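Esterase (Rhizomucor miehei CAU432, PDB 4WY8) hydrolyses carboxylic esters (EC 3.1.1.1), probably through a serine nucleophile within an alpha/beta hydrolase fold. Local coordinates at residues E134-D137 / A138-V142. Numbering follows the deposited sequence.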
loop_
_atom_site.group_PDB
_atom_site.type_symbol
_atom_site.label_atom_id
_atom_site.label_comp_id
_atom_site.label_asym_id
_atom_site.label_seq_id
_atom_site.Cartn_x
_atom_site.Cartn_y
_atom_site.Cartn_z
ATOM N N GLU A 134 -13.349 2.824 -27.509
ATOM C CA GLU A 134 -12.562 4.059 -27.581
ATOM C C GLU A 134 -11.251 3.937 -26.787
ATOM O O GLU A 134 -10.184 4.361 -27.259
ATOM C CB GLU A 134 -13.365 5.259 -27.072
ATOM C CG GLU A 134 -14.504 5.683 -28.013
ATOM C CD GLU A 134 -15.509 6.641 -27.370
ATOM O OE1 GLU A 134 -15.493 6.800 -26.125
ATOM O OE2 GLU A 134 -16.321 7.241 -28.112
ATOM N N CYS A 135 -11.326 3.352 -25.588
ATOM C CA CYS A 135 -10.154 3.266 -24.713
ATOM C C CYS A 135 -9.087 2.331 -25.277
ATOM O O CYS A 135 -7.868 2.634 -25.239
ATOM C CB CYS A 135 -10.563 2.811 -23.301
ATOM S SG CYS A 135 -11.618 4.030 -22.423
ATOM N N LEU A 136 -9.551 1.200 -25.799
ATOM C CA LEU A 136 -8.669 0.245 -26.442
ATOM C C LEU A 136 -8.016 0.912 -27.632
ATOM O O LEU A 136 -6.801 0.857 -27.788
ATOM C CB LEU A 136 -9.445 -1.008 -26.865
ATOM C CG LEU A 136 -8.642 -2.034 -27.662
ATOM C CD1 LEU A 136 -7.518 -2.723 -26.840
ATOM C CD2 LEU A 136 -9.603 -3.072 -28.227
ATOM N N ASP A 137 -8.809 1.610 -28.435
ATOM C CA ASP A 137 -8.248 2.330 -29.574
ATOM C C ASP A 137 -7.185 3.358 -29.159
ATOM O O ASP A 137 -6.191 3.570 -29.869
ATOM C CB ASP A 137 -9.348 3.047 -30.349
ATOM C CG ASP A 137 -10.084 2.132 -31.315
ATOM O OD1 ASP A 137 -9.611 0.997 -31.560
ATOM O OD2 ASP A 137 -11.135 2.569 -31.843
ATOM N N ALA A 138 -7.411 4.023 -28.033
ATOM C CA ALA A 138 -6.434 4.984 -27.514
ATOM C C ALA A 138 -5.117 4.320 -27.092
ATOM O O ALA A 138 -4.034 4.807 -27.422
ATOM C CB ALA A 138 -7.023 5.744 -26.354
ATOM N N VAL A 139 -5.205 3.215 -26.357
ATOM C CA VAL A 139 -3.998 2.468 -25.988
ATOM C C VAL A 139 -3.242 1.981 -27.229
ATOM O O VAL A 139 -2.018 2.123 -27.326
ATOM C CB VAL A 139 -4.330 1.256 -25.093
ATOM C CG1 VAL A 139 -3.081 0.399 -24.844
ATOM C CG2 VAL A 139 -4.951 1.711 -23.769
ATOM N N VAL A 140 -3.979 1.417 -28.186
ATOM C CA VAL A 140 -3.387 0.934 -29.436
ATOM C C VAL A 140 -2.688 2.064 -30.173
ATOM O O VAL A 140 -1.602 1.876 -30.722
ATOM C CB VAL A 140 -4.458 0.295 -30.363
ATOM C CG1 VAL A 140 -3.898 0.050 -31.769
ATOM C CG2 VAL A 140 -4.984 -0.983 -29.755
ATOM N N TRP A 141 -3.308 3.238 -30.169
ATOM C CA TRP A 141 -2.713 4.416 -30.792
ATOM C C TRP A 141 -1.405 4.814 -30.090
ATOM O O TRP A 141 -0.393 5.038 -30.750
ATOM C CB TRP A 141 -3.702 5.574 -30.790
ATOM C CG TRP A 141 -3.260 6.749 -31.632
ATOM C CD1 TRP A 141 -3.591 6.988 -32.931
ATOM C CD2 TRP A 141 -2.414 7.841 -31.226
ATOM N NE1 TRP A 141 -2.995 8.143 -33.365
ATOM C CE2 TRP A 141 -2.270 8.689 -32.342
ATOM C CE3 TRP A 141 -1.755 8.174 -30.035
ATOM C CZ2 TRP A 141 -1.504 9.863 -32.299
ATOM C CZ3 TRP A 141 -0.993 9.336 -29.996
ATOM C CH2 TRP A 141 -0.871 10.163 -31.122
ATOM N N VAL A 142 -1.425 4.892 -28.760
ATOM C CA VAL A 142 -0.231 5.274 -28.003
ATOM C C VAL A 142 0.919 4.268 -28.158
ATOM O O VAL A 142 2.088 4.668 -28.254
ATOM C CB VAL A 142 -0.541 5.466 -26.476
ATOM C CG1 VAL A 142 0.743 5.741 -25.678
ATOM C CG2 VAL A 142 -1.539 6.601 -26.257
#
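Leu136 and Val140, one turn apart on helix 130-143, meet through both backbone and side chains. Val140 N donates to Leu136 O at 2.9 Å, a nearly straight bond (N-H...O 171°). The methyl Val140 CG2 lies 3.2 Å from that same Leu136 O. Val140 CG1 stands anti to the backbone N (chi1 169°), which turns CG2 back along the helix, 4.2 Å from Leu136 CD1. Three more i to i+4 bonds continue the ladder: Glu134 O takes Ala138 N, Cys135 O takes Val139 N, and Asp137 O takes Trp141 N, the last with its donor tilted 32° from the carbonyl plane; Val142 N then donates to Ala138 O. Val139 CG2 lies 3.4 Å from Cys135 O, and Ala138 CB is also beside that oxygen. The acidic ends find partners beyond the turn: Asp137 OD2 forms a salt bridge with Arg60, and Glu134 OE2 is hydrogen-bonded to Ser121, with Glu134 OE1 also hydrogen-bonded outside the segments. Cys135 and Val139 pack on strand 83-87 and helix 165-179, as expected for a helix layered against the sheet of an alpha/beta hydrolase. All four carbonyls of 134-137 are thus satisfied within the helix, which probably lets the Cys135 and Val139 face pack inward with little unpaired backbone polarity, while the carboxylates tie it to neighbouring segments.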